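Regulator of G-protein signaling 16 (Mus musculus, PDB 3C7L) speeds up GTP hydrolysis by G protein alpha subunits, driving them into the inactive GDP-bound form and so cutting short signalling from G protein-coupled receptors, phototransduction included. Local coordinates at residues Ala33-His36 / Ala37-Lys40; Leu48-Trp51 / Leu52-Glu56; Tyr77-Ser80 / Glu81-Lys84; Val86-Asp89 / His90-Glu94; Asp122-Pro125 / Arg126-Ser130. One frame throughout, in Å; residues are numbered along the deposited sequence.

Overall arrangement
All five contacts are local ones in the all-helical RGS domain. Interactions 1 and 2 lie on the successive helices 29-40 and 45-57 and touch through Leu39 on Leu48 and a probable His36–Glu49 hydrogen bond. Interaction 5, on helix 109-128, packs Phe127 and Ser123 against interaction 1. All three set a side chain over an aromatic face, largely among buried residues such as Phe35, Leu39, Phe50 and Cys54; interaction 5 adds a salt bridge to the more exposed Asp122. Interactions 3 and 4, about 10 Å apart between centres, share the connection from helix 63-78 to helix 90-101 and rely on a turn and the exposed N-cap Asp89. Interaction 2 sits nearest the middle of the chain.

Interaction 1 (Ala33-His36 / Ala37-Lys40); sequences AAFH and AFLK
Helix 29-40 of the RGS domain carries an i to i+4 pair on its buried side, Phe35 and Leu39, one turn apart. Leu39 lays its CD1 methyl over one face of the Phe35 ring, 3.8 Å from the ring centroid and 22° off the normal, a CH-pi contact displaced toward the rim. The closest carbon on that face is Phe35 CE2, 3.6 Å from Leu39 CD1, while the second methyl, Leu39 CD2, rests 3.7 Å from Phe35 CZ. The phenyl group reaches this place because CG of Phe35 stands opposite the backbone N (chi1 -171°), which leans the ring toward the following turn, under Leu39. Phe38 adds a looser contact, its CD2 at 4.3 Å from Phe35 CE1. Beyond the pair, Phe127 and Ser123 of helix 109-128 pack on Phe35, and Leu48 of helix 45-57 on Leu39, so the two side chains help join three helices. Replacing Phe35 by an alanine would probably open a gap under the Leu39 methyls and deprive Phe127 of its ring partner. On another side of the helix His36 extends toward helix 45-57, where its NE2 is hydrogen-bonded to Glu49 OE2, a link that helps fix the imidazole's orientation. Regular i to i+4 backbone bonds run beneath these side chains. Leu39 N donates to Phe35 O at 2.9 Å, tying together the backbones of the very residues whose side chains make the CH-pi contact, and the last of the four bonds runs from Lys40 N to His36 O, also 2.9 Å.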
loop_
_atom_site.group_PDB
_atom_site.type_symbol
_atom_site.label_atom_id
_atom_site.label_comp_id
_atom_site.label_asym_id
_atom_site.label_seq_id
_atom_site.Cartn_x
_atom_site.Cartn_y
_atom_site.Cartn_z
ATOM N N ALA A 33 0.168 -6.976 10.995
ATOM C CA ALA A 33 0.844 -6.369 12.142
ATOM C C ALA A 33 2.330 -6.701 12.145
ATOM O O ALA A 33 3.171 -5.831 12.373
ATOM C CB ALA A 33 0.201 -6.838 13.449
ATOM N N ALA A 34 2.654 -7.964 11.886
ATOM C CA ALA A 34 4.047 -8.398 11.865
ATOM C C ALA A 34 4.812 -7.748 10.715
ATOM O O ALA A 34 5.941 -7.274 10.891
ATOM C CB ALA A 34 4.115 -9.916 11.742
ATOM N N PHE A 35 4.193 -7.727 9.538
ATOM C CA PHE A 35 4.835 -7.143 8.369
ATOM C C PHE A 35 4.995 -5.628 8.525
ATOM O O PHE A 35 5.997 -5.068 8.098
ATOM C CB PHE A 35 4.038 -7.477 7.096
ATOM C CG PHE A 35 4.744 -7.100 5.817
ATOM C CD1 PHE A 35 6.087 -7.416 5.626
ATOM C CD2 PHE A 35 4.061 -6.446 4.793
ATOM C CE1 PHE A 35 6.744 -7.084 4.430
ATOM C CE2 PHE A 35 4.702 -6.110 3.594
ATOM C CZ PHE A 35 6.045 -6.430 3.411
ATOM N N HIS A 36 4.018 -4.971 9.144
ATOM C CA HIS A 36 4.096 -3.525 9.337
ATOM C C HIS A 36 5.307 -3.187 10.205
ATOM O O HIS A 36 6.068 -2.272 9.894
ATOM C CB HIS A 36 2.806 -2.993 9.986
ATOM C CG HIS A 36 2.744 -1.497 10.074
ATOM N ND1 HIS A 36 3.234 -0.792 11.152
ATOM C CD2 HIS A 36 2.296 -0.571 9.195
ATOM C CE1 HIS A 36 3.094 0.504 10.932
ATOM N NE2 HIS A 36 2.527 0.665 9.751
ATOM N N ALA A 37 5.492 -3.944 11.281
ATOM C CA ALA A 37 6.618 -3.717 12.181
ATOM C C ALA A 37 7.942 -3.959 11.466
ATOM O O ALA A 37 8.906 -3.216 11.668
ATOM C CB ALA A 37 6.502 -4.619 13.393
ATOM N N PHE A 38 7.990 -4.993 10.626
ATOM C CA PHE A 38 9.204 -5.305 9.881
ATOM C C PHE A 38 9.550 -4.121 8.977
ATOM O O PHE A 38 10.703 -3.685 8.920
ATOM C CB PHE A 38 8.999 -6.567 9.033
ATOM C CG PHE A 38 10.205 -6.959 8.222
ATOM C CD1 PHE A 38 11.290 -7.593 8.821
ATOM C CD2 PHE A 38 10.259 -6.680 6.856
ATOM C CE1 PHE A 38 12.419 -7.947 8.068
ATOM C CE2 PHE A 38 11.383 -7.030 6.097
ATOM C CZ PHE A 38 12.461 -7.663 6.706
ATOM N N LEU A 39 8.543 -3.603 8.276
ATOM C CA LEU A 39 8.727 -2.468 7.377
ATOM C C LEU A 39 9.131 -1.185 8.104
ATOM O O LEU A 39 9.957 -0.421 7.617
ATOM C CB LEU A 39 7.441 -2.218 6.578
ATOM C CG LEU A 39 7.037 -3.340 5.621
ATOM C CD1 LEU A 39 5.782 -2.955 4.848
ATOM C CD2 LEU A 39 8.180 -3.616 4.663
ATOM N N LYS A 40 8.542 -0.949 9.267
ATOM C CA LYS A 40 8.842 0.253 10.042
ATOM C C LYS A 40 10.314 0.340 10.443
ATOM O O LYS A 40 10.894 1.431 10.477
ATOM C CB LYS A 40 7.958 0.298 11.293
ATOM C CG LYS A 40 7.991 1.623 12.030
ATOM C CD LYS A 40 6.934 1.668 13.129
ATOM C CE LYS A 40 6.858 3.045 13.781
ATOM N NZ LYS A 40 5.745 3.137 14.773
#

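Interaction 2 (Leu48-Trp51 / Leu52-Glu56); sequences LEFW and LACEE
Cys54 SG sits over one face of the Phe50 ring, 3.7 Å from its centroid and 27° off the normal, a sulfur-aromatic contact shifted toward the rim. Phe50 CE1 is the nearest ring atom, 3.4 Å from Cys54 SG. One residue further along, Glu55 does the same to Trp51 with a methylene: Glu55 CG lies 3.7 Å from the centroid of the six-membered ring of Trp51, over its face. The Glu55 chain bends at chi2 (-58°), which folds the carboxylate back over the indole, the two planes only 23° apart. At the edge of that indole, in its plane, comes Leu52 CD2, 3.9 Å from Trp51 CE3. Leu52 also meets Leu48, its CD1 being 4.1 Å from Leu48 CG.

These residues belong to helix 45-57, a central helix of the RGS domain. Apart from the adjacent Trp51 and Leu52, the pairs are at i to i+4 spacing, which follows the helix hydrogen bonding; Leu52 N donates to Leu48 O in a nearly straight bond.

The second shell comes from neighbouring helices. Phe50 is packed by Ile73 and Ile78 of helix 63-78 and by Ala111 and Thr115 of helix 109-128. Gln112 of that last helix hydrogen-bonds through its NE2 to Glu55 OE1, which helps hold the carboxylate over Trp51, and its side chain also touches Cys54.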
loop_
_atom_site.group_PDB
_atom_site.type_symbol
_atom_site.label_atom_id
_atom_site.label_comp_id
_atom_site.label_asym_id
_atom_site.label_seq_id
_atom_site.Cartn_x
_atom_site.Cartn_y
_atom_site.Cartn_z
ATOM N N LEU A 48 2.885 -0.154 2.831
ATOM C CA LEU A 48 1.779 -0.978 3.298
ATOM C C LEU A 48 0.571 -0.129 3.698
ATOM O O LEU A 48 -0.567 -0.497 3.426
ATOM C CB LEU A 48 2.230 -1.831 4.491
ATOM C CG LEU A 48 1.152 -2.669 5.186
ATOM C CD1 LEU A 48 0.511 -3.631 4.191
ATOM C CD2 LEU A 48 1.776 -3.430 6.340
ATOM N N GLU A 49 0.818 1.007 4.348
ATOM C CA GLU A 49 -0.268 1.884 4.773
ATOM C C GLU A 49 -1.016 2.423 3.562
ATOM O O GLU A 49 -2.244 2.525 3.567
ATOM C CB GLU A 49 0.292 3.033 5.624
ATOM C CG GLU A 49 0.882 2.527 6.934
ATOM C CD GLU A 49 1.582 3.593 7.755
ATOM O OE1 GLU A 49 1.790 4.723 7.254
ATOM O OE2 GLU A 49 1.936 3.281 8.910
ATOM N N PHE A 50 -0.269 2.755 2.516
ATOM C CA PHE A 50 -0.858 3.268 1.288
ATOM C C PHE A 50 -1.708 2.196 0.610
ATOM O O PHE A 50 -2.826 2.471 0.175
ATOM C CB PHE A 50 0.245 3.740 0.335
ATOM C CG PHE A 50 -0.242 4.055 -1.051
ATOM C CD1 PHE A 50 -1.235 5.006 -1.257
ATOM C CD2 PHE A 50 0.292 3.397 -2.153
ATOM C CE1 PHE A 50 -1.690 5.297 -2.541
ATOM C CE2 PHE A 50 -0.152 3.678 -3.432
ATOM C CZ PHE A 50 -1.147 4.630 -3.631
ATOM N N TRP A 51 -1.175 0.979 0.522
ATOM C CA TRP A 51 -1.900 -0.119 -0.113
ATOM C C TRP A 51 -3.234 -0.335 0.596
ATOM O O TRP A 51 -4.279 -0.404 -0.042
ATOM C CB TRP A 51 -1.068 -1.407 -0.067
ATOM C CG TRP A 51 -1.624 -2.531 -0.908
ATOM C CD1 TRP A 51 -1.332 -2.800 -2.211
ATOM C CD2 TRP A 51 -2.581 -3.518 -0.500
ATOM N NE1 TRP A 51 -2.045 -3.895 -2.644
ATOM C CE2 TRP A 51 -2.821 -4.353 -1.613
ATOM C CE3 TRP A 51 -3.263 -3.775 0.700
ATOM C CZ2 TRP A 51 -3.713 -5.432 -1.564
ATOM C CZ3 TRP A 51 -4.150 -4.851 0.749
ATOM C CH2 TRP A 51 -4.364 -5.663 -0.377
ATOM N N LEU A 52 -3.199 -0.432 1.919
ATOM C CA LEU A 52 -4.416 -0.632 2.703
ATOM C C LEU A 52 -5.396 0.537 2.546
ATOM O O LEU A 52 -6.612 0.339 2.558
ATOM C CB LEU A 52 -4.072 -0.806 4.183
ATOM C CG LEU A 52 -3.258 -2.038 4.588
ATOM C CD1 LEU A 52 -2.736 -1.839 5.994
ATOM C CD2 LEU A 52 -4.116 -3.291 4.514
ATOM N N ALA A 53 -4.871 1.747 2.400
ATOM C CA ALA A 53 -5.722 2.925 2.239
ATOM C C ALA A 53 -6.450 2.871 0.902
ATOM O O ALA A 53 -7.588 3.331 0.790
ATOM C CB ALA A 53 -4.886 4.196 2.332
ATOM N N CYS A 54 -5.791 2.308 -0.109
ATOM C CA CYS A 54 -6.385 2.177 -1.435
ATOM C C CYS A 54 -7.524 1.165 -1.400
ATOM O O CYS A 54 -8.537 1.336 -2.075
ATOM C CB CYS A 54 -5.341 1.715 -2.454
ATOM S SG CYS A 54 -4.105 2.957 -2.890
ATOM N N GLU A 55 -7.343 0.106 -0.616
ATOM C CA GLU A 55 -8.349 -0.940 -0.477
ATOM C C GLU A 55 -9.639 -0.430 0.156
ATOM O O GLU A 55 -10.733 -0.822 -0.249
ATOM C CB GLU A 55 -7.798 -2.096 0.357
ATOM C CG GLU A 55 -6.766 -2.934 -0.360
ATOM C CD GLU A 55 -7.291 -3.528 -1.650
ATOM O OE1 GLU A 55 -7.036 -2.949 -2.724
ATOM O OE2 GLU A 55 -7.980 -4.563 -1.590
ATOM N N GLU A 56 -9.522 0.433 1.156
ATOM C CA GLU A 56 -10.720 0.955 1.788
ATOM C C GLU A 56 -11.365 2.021 0.891
ATOM O O GLU A 56 -12.588 2.176 0.876
ATOM C CB GLU A 56 -10.395 1.525 3.177
ATOM C CG GLU A 56 -9.453 2.710 3.180
ATOM C CD GLU A 56 -9.329 3.359 4.555
ATOM O OE1 GLU A 56 -10.377 3.564 5.206
ATOM O OE2 GLU A 56 -8.191 3.671 4.976
#

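Interaction 3 (Tyr77-Ser80 / Glu81-Lys84); sequences YIRS and EAPK
Tyr77 and Lys84 each have CG opposite their own carbonyl carbon (chi1 -53° and -65°), and with the chain reversed between them, these torsions leave the phenol ring and the lysine chain side by side, pointing the same way. The methylenes of Lys84 run along the ring: its CB is 3.7 Å from Tyr77 CD2, and its CD is equally 3.7 Å from Tyr77 CE2. From CG onward the lysine chain is extended, which carries its amine along past the ring and toward Glu49 of helix 45-57 and Glu76 of the preceding helix 63-78. There NZ makes long, weak ion pairs with Glu49 OE1 and Glu76 OE2.

At the other end of the contact the backbone reverses. Ala82 N donates to Arg79 O over 3.0 Å, with an N-H...O angle of 139° and the donor well tilted from the carbonyl plane. The methyl of Ala82 tucks in beside the same partner, its CB 3.9 Å from Arg79 CG, and the Arg79 chain runs straight out from there to NE, which has a long, weak ion pair with Asp75. Glu81 holds the left-handed backbone conformation, and its N is hydrogen-bonded to Glu85 OE1, a tie that helps fix the peptide at the tip of the bend.

The two segments run nearly antiparallel, and further backbone bonds join Tyr77 to Val86 and Lys84 to Glu76. At the apex is a type II beta turn, Arg79 to Ala82, that reverses the chain as it leaves helix 63-78 of the RGS domain.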
loop_
_atom_site.group_PDB
_atom_site.type_symbol
_atom_site.label_atom_id
_atom_site.label_comp_id
_atom_site.label_asym_id
_atom_site.label_seq_id
_atom_site.Cartn_x
_atom_site.Cartn_y
_atom_site.Cartn_z
ATOM N N TYR A 77 0.119 10.358 0.639
ATOM C CA TYR A 77 1.058 9.393 0.068
ATOM C C TYR A 77 1.629 9.632 -1.329
ATOM O O TYR A 77 2.708 9.127 -1.637
ATOM C CB TYR A 77 0.423 7.997 0.040
ATOM C CG TYR A 77 -0.141 7.504 1.351
ATOM C CD1 TYR A 77 -1.491 7.659 1.650
ATOM C CD2 TYR A 77 0.669 6.844 2.275
ATOM C CE1 TYR A 77 -2.027 7.165 2.834
ATOM C CE2 TYR A 77 0.145 6.344 3.467
ATOM C CZ TYR A 77 -1.206 6.506 3.736
ATOM O OH TYR A 77 -1.738 5.999 4.896
ATOM N N ILE A 78 0.926 10.377 -2.175
ATOM C CA ILE A 78 1.387 10.552 -3.551
ATOM C C ILE A 78 2.166 11.807 -3.948
ATOM O O ILE A 78 3.225 11.698 -4.570
ATOM C CB ILE A 78 0.201 10.407 -4.539
ATOM C CG1 ILE A 78 -0.514 9.074 -4.311
ATOM C CG2 ILE A 78 0.708 10.483 -5.983
ATOM C CD1 ILE A 78 0.312 7.842 -4.674
ATOM N N ARG A 79 1.653 12.988 -3.614
ATOM C CA ARG A 79 2.333 14.220 -4.016
ATOM C C ARG A 79 3.746 14.381 -3.469
ATOM O O ARG A 79 4.082 13.883 -2.396
ATOM C CB ARG A 79 1.497 15.456 -3.646
ATOM C CG ARG A 79 1.333 15.721 -2.157
ATOM C CD ARG A 79 0.569 17.025 -1.926
ATOM N NE ARG A 79 0.240 17.228 -0.514
ATOM C CZ ARG A 79 -0.426 18.279 -0.039
ATOM N NH1 ARG A 79 -0.835 19.235 -0.863
ATOM N NH2 ARG A 79 -0.692 18.369 1.259
ATOM N N SER A 80 4.575 15.082 -4.233
ATOM C CA SER A 80 5.945 15.338 -3.843
ATOM C C SER A 80 6.005 15.962 -2.451
ATOM O O SER A 80 5.239 16.875 -2.127
ATOM C CB SER A 80 6.604 16.276 -4.856
ATOM O OG SER A 80 7.899 16.655 -4.429
ATOM N N GLU A 81 6.915 15.456 -1.628
ATOM C CA GLU A 81 7.106 15.962 -0.279
ATOM C C GLU A 81 5.956 15.641 0.663
ATOM O O GLU A 81 5.847 16.231 1.730
ATOM C CB GLU A 81 7.347 17.479 -0.317
ATOM C CG GLU A 81 8.648 17.867 -1.007
ATOM C CD GLU A 81 8.868 19.373 -1.062
ATOM O OE1 GLU A 81 8.221 20.050 -1.889
ATOM O OE2 GLU A 81 9.685 19.880 -0.269
ATOM N N ALA A 82 5.095 14.707 0.272
ATOM C CA ALA A 82 3.983 14.325 1.136
ATOM C C ALA A 82 4.579 13.681 2.391
ATOM O O ALA A 82 5.677 13.125 2.346
ATOM C CB ALA A 82 3.064 13.334 0.417
ATOM N N PRO A 83 3.862 13.747 3.524
ATOM C CA PRO A 83 4.325 13.169 4.789
ATOM C C PRO A 83 4.797 11.725 4.628
ATOM O O PRO A 83 5.879 11.357 5.091
ATOM C CB PRO A 83 3.090 13.262 5.681
ATOM C CG PRO A 83 2.372 14.456 5.146
ATOM C CD PRO A 83 2.491 14.268 3.660
ATOM N N LYS A 84 3.982 10.912 3.960
ATOM C CA LYS A 84 4.304 9.501 3.761
ATOM C C LYS A 84 4.482 9.144 2.292
ATOM O O LYS A 84 4.086 8.061 1.852
ATOM C CB LYS A 84 3.201 8.628 4.362
ATOM C CG LYS A 84 3.066 8.743 5.864
ATOM C CD LYS A 84 1.852 7.979 6.366
ATOM C CE LYS A 84 1.742 8.071 7.878
ATOM N NZ LYS A 84 0.497 7.429 8.372
#

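Interaction 4 (Val86-Asp89 / His90-Glu94); sequences VNID and HETRE
Asp89 is the N-cap of helix 90-101 in the RGS domain, and its carboxylate reaches over the first turn to Thr92. A single oxygen does the work: Asp89 OD1 accepts from Thr92 N at 2.6 Å, met nearly end-on down its C-O bond, with an N-H...O angle of 166°. The same atom accepts from the hydroxyl, Thr92 OG1, at 2.8 Å, this donor arriving from above the carboxylate plane. Two bonds grip OD1 and so help hold the carboxylate in place, and the positive end of the helix dipole would probably stabilise its negative charge. The chi1 of 58° places the carboxylate between the backbone N and the carbonyl carbon of Asp89, bringing OD1 into line with the N-H of Thr92.

The first i to i+4 backbone bond of the turn follows, Arg93 N to Asp89 O at 3.1 Å. Arg93 bends at chi3 and curls back along the turn, one face of its guanidinium over His90 CA. Around the cap, Ile88 and Thr92 face helix 109-128, touching Lys114 and Val110 respectively. At the edge of the guanidinium, near its plane, lies Ile88 O, 3.0 Å from Arg93 NH1 but at too poor an angle for a hydrogen bond.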
loop_
_atom_site.group_PDB
_atom_site.type_symbol
_atom_site.label_atom_id
_atom_site.label_comp_id
_atom_site.label_asym_id
_atom_site.label_seq_id
_atom_site.Cartn_x
_atom_site.Cartn_y
_atom_site.Cartn_z
ATOM N N VAL A 86 5.222 7.738 -1.070
ATOM C CA VAL A 86 5.710 6.422 -1.471
ATOM C C VAL A 86 6.687 6.579 -2.634
ATOM O O VAL A 86 6.579 7.520 -3.417
ATOM C CB VAL A 86 4.549 5.487 -1.894
ATOM C CG1 VAL A 86 3.629 5.238 -0.703
ATOM C CG2 VAL A 86 3.767 6.103 -3.044
ATOM N N ASN A 87 7.629 5.648 -2.752
ATOM C CA ASN A 87 8.631 5.709 -3.813
ATOM C C ASN A 87 8.095 5.336 -5.193
ATOM O O ASN A 87 8.226 4.199 -5.648
ATOM C CB ASN A 87 9.827 4.823 -3.460
ATOM C CG ASN A 87 10.922 4.879 -4.509
ATOM O OD1 ASN A 87 11.310 5.958 -4.963
ATOM N ND2 ASN A 87 11.436 3.718 -4.890
ATOM N N ILE A 88 7.507 6.325 -5.852
ATOM C CA ILE A 88 6.929 6.175 -7.177
ATOM C C ILE A 88 7.628 7.157 -8.121
ATOM O O ILE A 88 8.083 8.210 -7.682
ATOM C CB ILE A 88 5.419 6.500 -7.125
ATOM C CG1 ILE A 88 4.670 5.377 -6.412
ATOM C CG2 ILE A 88 4.889 6.744 -8.507
ATOM C CD1 ILE A 88 4.925 4.014 -6.985
ATOM N N ASP A 89 7.719 6.827 -9.409
ATOM C CA ASP A 89 8.368 7.746 -10.345
ATOM C C ASP A 89 7.443 8.912 -10.675
ATOM O O ASP A 89 6.262 8.886 -10.338
ATOM C CB ASP A 89 8.797 7.026 -11.637
ATOM C CG ASP A 89 7.639 6.361 -12.366
ATOM O OD1 ASP A 89 6.498 6.868 -12.299
ATOM O OD2 ASP A 89 7.879 5.333 -13.034
ATOM N N HIS A 90 7.978 9.946 -11.318
ATOM C CA HIS A 90 7.171 11.108 -11.672
ATOM C C HIS A 90 6.028 10.721 -12.602
ATOM O O HIS A 90 4.923 11.256 -12.503
ATOM C CB HIS A 90 8.023 12.172 -12.365
ATOM C CG HIS A 90 7.213 13.247 -13.019
ATOM N ND1 HIS A 90 6.494 14.177 -12.300
ATOM C CD2 HIS A 90 6.962 13.504 -14.325
ATOM C CE1 HIS A 90 5.835 14.961 -13.134
ATOM N NE2 HIS A 90 6.101 14.574 -14.369
ATOM N N GLU A 91 6.315 9.802 -13.516
ATOM C CA GLU A 91 5.327 9.329 -14.475
ATOM C C GLU A 91 4.039 8.929 -13.761
ATOM O O GLU A 91 2.945 9.393 -14.103
ATOM C CB GLU A 91 5.881 8.120 -15.226
ATOM C CG GLU A 91 5.040 7.697 -16.410
ATOM C CD GLU A 91 5.121 8.687 -17.550
ATOM O OE1 GLU A 91 6.217 8.822 -18.142
ATOM O OE2 GLU A 91 4.093 9.338 -17.853
ATOM N N THR A 92 4.185 8.068 -12.759
ATOM C CA THR A 92 3.047 7.575 -11.992
ATOM C C THR A 92 2.404 8.662 -11.136
ATOM O O THR A 92 1.184 8.682 -10.980
ATOM C CB THR A 92 3.467 6.392 -11.103
ATOM O OG1 THR A 92 4.131 5.409 -11.906
ATOM C CG2 THR A 92 2.245 5.754 -10.437
ATOM N N ARG A 93 3.211 9.565 -10.580
ATOM C CA ARG A 93 2.669 10.649 -9.762
ATOM C C ARG A 93 1.809 11.573 -10.616
ATOM O O ARG A 93 0.746 12.027 -10.187
ATOM C CB ARG A 93 3.786 11.484 -9.122
ATOM C CG ARG A 93 4.384 10.914 -7.856
ATOM C CD ARG A 93 4.926 12.040 -6.975
ATOM N NE ARG A 93 5.953 12.831 -7.647
ATOM C CZ ARG A 93 7.157 12.369 -7.961
ATOM N NH1 ARG A 93 7.486 11.121 -7.661
ATOM N NH2 ARG A 93 8.035 13.150 -8.576
ATOM N N GLU A 94 2.285 11.850 -11.825
ATOM C CA GLU A 94 1.586 12.726 -12.763
ATOM C C GLU A 94 0.290 12.066 -13.231
ATOM O O GLU A 94 -0.746 12.719 -13.353
ATOM C CB GLU A 94 2.501 13.022 -13.959
ATOM C CG GLU A 94 1.933 13.989 -14.984
ATOM C CD GLU A 94 1.471 15.286 -14.362
ATOM O OE1 GLU A 94 2.228 15.861 -13.554
ATOM O OE2 GLU A 94 0.353 15.732 -14.686
#

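Interaction 5 (Asp122-Pro125 / Arg126-Ser130); sequences DSYP and RFLKS
Near its C-terminal end, helix 109-128 of the RGS domain joins Asp122 to Arg126 by a salt bridge on one side and sets Leu128 over the Tyr124 ring on another, both at i to i+4 spacing.

The charged pair is gripped side-on by two nitrogens. Arg126 NE donates to Asp122 OD1 at 3.1 Å and Arg126 NH2 to Asp122 OD2 at 3.2 Å, each bond at 167°. Both oxygens lie almost exactly in the guanidinium plane, yet the donors approach from above the carboxylate plane, the two groups being turned 51° apart. A bend at chi3 (-69°) folds the arginine head back toward Asp122 and lays one guanidinium face over Ser123 CA. NH2 also has a salt bridge to Glu42, so the arginine serves two acids; a methionine in its place would probably leave both carboxylates without their cationic mate.

The apolar contact is a CH-pi one: Leu128 CD1 sits over one face of the Tyr124 ring, 4.1 Å from its centroid, with CE1 of Tyr124 at 3.7 Å from that methyl. The phenol is held at its far end by a hydrogen bond from OH to Trp18 O, and Phe22 meets its ring.

Bonds to backbone carbonyls make the third group. Leu128 N donates to Tyr124 O at 3.1 Å, whereas the bond from Lys129 N to Pro125 O is weak, as the helix gives out. Ser130, N-cap of helix 131-134, then closes the end: Phe127 O accepts from both N and OG of Ser130 on the same face of its plane, the OG bond being 2.7 Å.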
loop_
_atom_site.group_PDB
_atom_site.type_symbol
_atom_site.label_atom_id
_atom_site.label_comp_id
_atom_site.label_asym_id
_atom_site.label_seq_id
_atom_site.Cartn_x
_atom_site.Cartn_y
_atom_site.Cartn_z
ATOM N N ASP A 122 10.604 -7.474 -2.813
ATOM C CA ASP A 122 11.766 -7.152 -1.989
ATOM C C ASP A 122 11.586 -7.374 -0.486
ATOM O O ASP A 122 12.123 -8.336 0.078
ATOM C CB ASP A 122 12.192 -5.706 -2.233
ATOM C CG ASP A 122 13.290 -5.262 -1.293
ATOM O OD1 ASP A 122 14.234 -6.049 -1.074
ATOM O OD2 ASP A 122 13.215 -4.127 -0.777
ATOM N N SER A 123 10.831 -6.492 0.163
ATOM C CA SER A 123 10.630 -6.594 1.606
ATOM C C SER A 123 9.769 -7.771 2.039
ATOM O O SER A 123 9.947 -8.294 3.140
ATOM C CB SER A 123 10.048 -5.284 2.154
ATOM O OG SER A 123 8.870 -4.889 1.466
ATOM N N TYR A 124 8.840 -8.195 1.186
ATOM C CA TYR A 124 7.963 -9.320 1.517
ATOM C C TYR A 124 8.784 -10.604 1.646
ATOM O O TYR A 124 8.697 -11.299 2.658
ATOM C CB TYR A 124 6.860 -9.446 0.456
ATOM C CG TYR A 124 6.093 -10.757 0.417
ATOM C CD1 TYR A 124 5.473 -11.280 1.561
ATOM C CD2 TYR A 124 5.933 -11.441 -0.789
ATOM C CE1 TYR A 124 4.709 -12.457 1.494
ATOM C CE2 TYR A 124 5.178 -12.607 -0.867
ATOM C CZ TYR A 124 4.567 -13.108 0.272
ATOM O OH TYR A 124 3.810 -14.247 0.163
ATOM N N PRO A 125 9.591 -10.939 0.627
ATOM C CA PRO A 125 10.399 -12.156 0.728
ATOM C C PRO A 125 11.393 -12.098 1.887
ATOM O O PRO A 125 11.681 -13.118 2.502
ATOM C CB PRO A 125 11.094 -12.220 -0.627
ATOM C CG PRO A 125 10.072 -11.640 -1.539
ATOM C CD PRO A 125 9.602 -10.430 -0.756
ATOM N N ARG A 126 11.926 -10.917 2.187
ATOM C CA ARG A 126 12.871 -10.814 3.294
ATOM C C ARG A 126 12.146 -10.977 4.629
ATOM O O ARG A 126 12.711 -11.492 5.598
ATOM C CB ARG A 126 13.647 -9.485 3.241
ATOM C CG ARG A 126 14.687 -9.464 2.120
ATOM C CD ARG A 126 15.592 -8.239 2.126
ATOM N NE ARG A 126 14.897 -7.003 1.773
ATOM C CZ ARG A 126 14.416 -6.133 2.654
ATOM N NH1 ARG A 126 14.547 -6.356 3.956
ATOM N NH2 ARG A 126 13.821 -5.025 2.231
ATOM N N PHE A 127 10.889 -10.552 4.672
ATOM C CA PHE A 127 10.080 -10.682 5.883
ATOM C C PHE A 127 9.884 -12.158 6.188
ATOM O O PHE A 127 9.943 -12.580 7.348
ATOM C CB PHE A 127 8.695 -10.040 5.693
ATOM C CG PHE A 127 7.678 -10.457 6.737
ATOM C CD1 PHE A 127 7.841 -10.098 8.073
ATOM C CD2 PHE A 127 6.567 -11.222 6.381
ATOM C CE1 PHE A 127 6.915 -10.492 9.042
ATOM C CE2 PHE A 127 5.634 -11.622 7.345
ATOM C CZ PHE A 127 5.810 -11.256 8.676
ATOM N N LEU A 128 9.631 -12.936 5.140
ATOM C CA LEU A 128 9.405 -14.369 5.298
ATOM C C LEU A 128 10.646 -15.103 5.776
ATOM O O LEU A 128 10.547 -16.172 6.375
ATOM C CB LEU A 128 8.921 -14.975 3.980
ATOM C CG LEU A 128 7.585 -14.433 3.462
ATOM C CD1 LEU A 128 7.254 -15.106 2.128
ATOM C CD2 LEU A 128 6.481 -14.689 4.487
ATOM N N LYS A 129 11.814 -14.529 5.518
ATOM C CA LYS A 129 13.068 -15.149 5.928
ATOM C C LYS A 129 13.633 -14.519 7.196
ATOM O O LYS A 129 14.812 -14.686 7.507
ATOM C CB LYS A 129 14.089 -15.052 4.787
ATOM C CG LYS A 129 13.666 -15.825 3.552
ATOM C CD LYS A 129 14.513 -15.481 2.340
ATOM C CE LYS A 129 13.947 -16.145 1.094
ATOM N NZ LYS A 129 14.571 -15.622 -0.155
ATOM N N SER A 130 12.787 -13.805 7.932
ATOM C CA SER A 130 13.212 -13.150 9.165
ATOM C C SER A 130 12.582 -13.841 10.371
ATOM O O SER A 130 11.643 -14.623 10.228
ATOM C CB SER A 130 12.772 -11.692 9.161
ATOM O OG SER A 130 11.375 -11.608 9.365
#